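Local coordinates for insecticidal crystal protein Cry35Ab1 (Bacillus thuringiensis, PDB 4JP0) that forms one half of a binary insecticidal toxin that, together with Cry34Ab1, kills western corn rootworm larvae, probably by acting on the midgut epithelium, at residues Q174-T179 with K207-Q212. Residues are numbered along the deposited sequence; the frame is centred on the assembly and turned at random.
Sequences QLMGWT and KYQYWQ
Gln174 and Gln209 face each other as an antiparallel hydrogen-bonded pair and are joined by a reciprocal pair of backbone hydrogen bonds: Gln174 N donates to Gln209 O over 2.8 Å, nearly straight, and Gln209 N returns a bond to Gln174 O. The same Gln174 O also accepts a CA-H...O contact from Tyr208 CA at 3.2 Å. Beyond the non-hydrogen-bonded pair Leu175-Tyr208, the register slips by one residue. Met176 and Gly177 both face Lys207, whose O takes a 2.8 Å bond from Met176 N and a weak one from Gly177 N at 3.3 Å, bent to 133°; Lys207 N closes the pattern on Gly177 O. The psi of -13° at Met176 marks the residue where the strand departs from regular extension.

Side-chain packing divides between the two faces of the sheet. On one, with Leu175 CG anti to the backbone N (chi1 -180°), Leu175 CD1 lies over a face of the Tyr208 ring, 4.1 Å from its centroid and displaced toward the rim, a CH-pi contact, while Leu175 CB meets Tyr208 CE2 at 3.8 Å. On the Lys207 and Gln209 face, the Met176 side chain, bent at chi2 and chi3, crosses that of Gln209 at about a right angle, its methylene CG in van der Waals contact with the amide oxygen Gln209 OE1 at 3.6 Å. Met176 CB also rests near Lys207 CE.

The polar ends reach outside the pair: Gln209 NE2 bonds Thr316 OG1 on the next strand, Lys207 NZ bonds Leu279 O, and in the Gln174 side chain NE2 bonds Asp152 OD2 and Lys154 O while OE1 takes a bond from Lys156 N. The pairing of both Met176 and Gly177 with Lys207 defines a classic beta bulge, here joining outer strand 174-182 to strand 202-221 in the four-stranded antiparallel sheet of this toxin_10 family protein.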
ATOM      1  N   GLN A 174      -9.060   2.566 -13.723  1.00 16.24           N
ATOM      2  CA  GLN A 174      -8.027   3.601 -13.915  1.00 16.01           C
ATOM      3  C   GLN A 174      -7.005   3.486 -12.795  1.00 15.37           C
ATOM      4  O   GLN A 174      -7.376   3.353 -11.633  1.00 13.84           O
ATOM      5  CB  GLN A 174      -8.653   4.987 -13.833  1.00 15.12           C
ATOM      6  CG  GLN A 174      -9.625   5.277 -14.941  1.00 15.95           C
ATOM      7  CD  GLN A 174     -10.344   6.609 -14.738  1.00 18.04           C
ATOM      8  OE1 GLN A 174     -11.543   6.634 -14.466  1.00 18.71           O
ATOM      9  NE2 GLN A 174      -9.614   7.710 -14.875  1.00 17.24           N
ATOM     10  N   LEU A 175      -5.719   3.487 -13.142  1.00 16.06           N
ATOM     11  CA  LEU A 175      -4.680   3.375 -12.120  1.00 16.37           C
ATOM     12  C   LEU A 175      -4.532   4.713 -11.437  1.00 16.74           C
ATOM     13  O   LEU A 175      -4.055   5.652 -12.056  1.00 16.94           O
ATOM     14  CB  LEU A 175      -3.357   3.025 -12.780  1.00 17.09           C
ATOM     15  CG  LEU A 175      -2.180   2.877 -11.805  1.00 16.58           C
ATOM     16  CD1 LEU A 175      -2.376   1.687 -10.867  1.00 17.05           C
ATOM     17  CD2 LEU A 175      -0.898   2.752 -12.627  1.00 15.02           C
ATOM     18  N   MET A 176      -4.869   4.770 -10.143  1.00 15.96           N
ATOM     19  CA  MET A 176      -4.885   6.008  -9.392  1.00 16.88           C
ATOM     20  C   MET A 176      -3.713   6.116  -8.455  1.00 16.08           C
ATOM     21  O   MET A 176      -3.486   7.188  -7.898  1.00 16.59           O
ATOM     22  CB  MET A 176      -6.186   6.133  -8.581  1.00 16.72           C
ATOM     23  CG  MET A 176      -7.440   5.992  -9.418  1.00 20.68           C
ATOM     24  SD  MET A 176      -7.614   7.363 -10.606  1.00 26.26           S
ATOM     25  CE  MET A 176      -8.183   8.646  -9.409  1.00 27.73           C
ATOM     26  N   GLY A 177      -2.991   5.011  -8.242  1.00 15.79           N
ATOM     27  CA  GLY A 177      -1.834   5.023  -7.332  1.00 15.74           C
ATOM     28  C   GLY A 177      -0.974   3.786  -7.553  1.00 15.87           C
ATOM     29  O   GLY A 177      -1.500   2.739  -7.928  1.00 14.69           O
ATOM     30  N   TRP A 178       0.334   3.903  -7.309  1.00 15.40           N
ATOM     31  CA  TRP A 178       1.273   2.824  -7.573  1.00 15.50           C
ATOM     32  C   TRP A 178       2.457   3.077  -6.656  1.00 16.32           C
ATOM     33  O   TRP A 178       2.918   4.217  -6.521  1.00 15.38           O
ATOM     34  CB  TRP A 178       1.691   2.924  -9.046  1.00 17.06           C
ATOM     35  CG  TRP A 178       2.599   1.927  -9.674  1.00 16.40           C
ATOM     36  CD1 TRP A 178       2.248   0.966 -10.574  1.00 17.19           C
ATOM     37  CD2 TRP A 178       4.042   1.882  -9.588  1.00 16.95           C
ATOM     38  NE1 TRP A 178       3.365   0.289 -11.017  1.00 18.25           N
ATOM     39  CE2 TRP A 178       4.478   0.822 -10.424  1.00 17.40           C
ATOM     40  CE3 TRP A 178       4.998   2.599  -8.856  1.00 17.55           C
ATOM     41  CZ2 TRP A 178       5.822   0.490 -10.581  1.00 18.75           C
ATOM     42  CZ3 TRP A 178       6.344   2.274  -9.006  1.00 19.07           C
ATOM     43  CH2 TRP A 178       6.744   1.225  -9.848  1.00 17.46           C
ATOM     44  N   THR A 179       2.944   2.042  -5.998  1.00 15.20           N
ATOM     45  CA  THR A 179       4.055   2.267  -5.071  1.00 15.95           C
ATOM     46  C   THR A 179       4.808   0.961  -4.867  1.00 15.60           C
ATOM     47  O   THR A 179       4.267  -0.096  -5.102  1.00 13.95           O
ATOM     48  CB  THR A 179       3.533   2.872  -3.758  1.00 16.50           C
ATOM     49  OG1 THR A 179       4.619   3.330  -2.932  1.00 19.50           O
ATOM     50  CG2 THR A 179       2.788   1.827  -2.920  1.00 18.66           C
ATOM     51  N   LYS A 207      -3.316   0.729  -6.984  1.00 16.62           N
ATOM     52  CA  LYS A 207      -4.700   1.077  -6.624  1.00 17.29           C
ATOM     53  C   LYS A 207      -5.468   1.527  -7.862  1.00 17.59           C
ATOM     54  O   LYS A 207      -5.137   2.566  -8.450  1.00 17.66           O
ATOM     55  CB  LYS A 207      -4.789   2.184  -5.566  1.00 17.58           C
ATOM     56  CG  LYS A 207      -6.198   2.251  -4.966  1.00 19.44           C
ATOM     57  CD  LYS A 207      -6.451   3.457  -4.016  1.00 20.03           C
ATOM     58  CE  LYS A 207      -6.689   4.759  -4.789  1.00 22.38           C
ATOM     59  NZ  LYS A 207      -6.982   5.918  -3.875  1.00 23.62           N
ATOM     60  N   TYR A 208      -6.471   0.742  -8.263  1.00 16.17           N
ATOM     61  CA  TYR A 208      -7.338   1.089  -9.372  1.00 16.91           C
ATOM     62  C   TYR A 208      -8.673   1.518  -8.836  1.00 17.15           C
ATOM     63  O   TYR A 208      -9.122   1.025  -7.783  1.00 17.78           O
ATOM     64  CB  TYR A 208      -7.605  -0.123 -10.250  1.00 17.36           C
ATOM     65  CG  TYR A 208      -6.409  -0.628 -11.032  1.00 17.74           C
ATOM     66  CD1 TYR A 208      -5.662  -1.730 -10.597  1.00 17.10           C
ATOM     67  CD2 TYR A 208      -6.020  -0.014 -12.208  1.00 17.58           C
ATOM     68  CE1 TYR A 208      -4.543  -2.180 -11.336  1.00 18.57           C
ATOM     69  CE2 TYR A 208      -4.925  -0.484 -12.933  1.00 17.50           C
ATOM     70  CZ  TYR A 208      -4.197  -1.561 -12.489  1.00 16.59           C
ATOM     71  OH  TYR A 208      -3.101  -2.014 -13.241  1.00 16.71           O
ATOM     72  N   GLN A 209      -9.312   2.442  -9.546  1.00 17.00           N
ATOM     73  CA  GLN A 209     -10.693   2.805  -9.228  1.00 17.42           C
ATOM     74  C   GLN A 209     -11.489   2.836 -10.528  1.00 18.49           C
ATOM     75  O   GLN A 209     -10.913   2.978 -11.612  1.00 18.67           O
ATOM     76  CB  GLN A 209     -10.788   4.124  -8.472  1.00 17.37           C
ATOM     77  CG  GLN A 209     -10.246   4.039  -7.051  1.00 18.75           C
ATOM     78  CD  GLN A 209     -10.301   5.376  -6.338  1.00 19.68           C
ATOM     79  OE1 GLN A 209     -10.000   6.411  -6.930  1.00 20.29           O
ATOM     80  NE2 GLN A 209     -10.672   5.357  -5.053  1.00 20.98           N
ATOM     81  N   TYR A 210     -12.794   2.643 -10.402  1.00 17.69           N
ATOM     82  CA  TYR A 210     -13.721   2.632 -11.516  1.00 19.64           C
ATOM     83  C   TYR A 210     -15.134   2.573 -10.938  1.00 19.89           C
ATOM     84  O   TYR A 210     -15.308   2.315  -9.745  1.00 20.54           O
ATOM     85  CB  TYR A 210     -13.484   1.420 -12.423  1.00 19.01           C
ATOM     86  CG  TYR A 210     -13.404   0.081 -11.719  1.00 20.14           C
ATOM     87  CD1 TYR A 210     -14.504  -0.771 -11.655  1.00 21.18           C
ATOM     88  CD2 TYR A 210     -12.207  -0.358 -11.157  1.00 21.44           C
ATOM     89  CE1 TYR A 210     -14.402  -2.038 -11.017  1.00 23.11           C
ATOM     90  CE2 TYR A 210     -12.108  -1.595 -10.551  1.00 21.46           C
ATOM     91  CZ  TYR A 210     -13.183  -2.424 -10.483  1.00 23.28           C
ATOM     92  OH  TYR A 210     -13.017  -3.638  -9.846  1.00 26.89           O
ATOM     93  N   TRP A 211     -16.129   2.820 -11.773  1.00 19.87           N
ATOM     94  CA  TRP A 211     -17.515   2.717 -11.359  1.00 20.07           C
ATOM     95  C   TRP A 211     -18.059   1.332 -11.744  1.00 20.89           C
ATOM     96  O   TRP A 211     -17.624   0.761 -12.739  1.00 19.07           O
ATOM     97  CB  TRP A 211     -18.333   3.794 -12.080  1.00 20.27           C
ATOM     98  CG  TRP A 211     -18.017   5.203 -11.652  1.00 20.99           C
ATOM     99  CD1 TRP A 211     -17.215   6.111 -12.299  1.00 22.21           C
ATOM    100  CD2 TRP A 211     -18.507   5.868 -10.477  1.00 22.15           C
ATOM    101  NE1 TRP A 211     -17.197   7.303 -11.609  1.00 22.20           N
ATOM    102  CE2 TRP A 211     -17.969   7.178 -10.479  1.00 22.58           C
ATOM    103  CE3 TRP A 211     -19.396   5.507  -9.449  1.00 22.37           C
ATOM    104  CZ2 TRP A 211     -18.258   8.114  -9.479  1.00 23.41           C
ATOM    105  CZ3 TRP A 211     -19.679   6.461  -8.422  1.00 20.26           C
ATOM    106  CH2 TRP A 211     -19.116   7.731  -8.459  1.00 20.59           C
ATOM    107  N   GLN A 212     -19.021   0.829 -10.953  1.00 21.38           N
ATOM    108  CA  GLN A 212     -19.713  -0.430 -11.170  1.00 22.82           C
ATOM    109  C   GLN A 212     -21.154  -0.350 -10.631  1.00 23.23           C
ATOM    110  O   GLN A 212     -21.386   0.215  -9.576  1.00 22.16           O
ATOM    111  CB  GLN A 212     -18.977  -1.562 -10.429  1.00 23.89           C
ATOM    112  CG  GLN A 212     -19.521  -2.956 -10.696  1.00 27.07           C
ATOM    113  CD  GLN A 212     -18.669  -4.043 -10.019  1.00 32.04           C
ATOM    114  OE1 GLN A 212     -19.151  -4.765  -9.128  1.00 36.71           O
ATOM    115  NE2 GLN A 212     -17.407  -4.147 -10.421  1.00 31.85           N
TER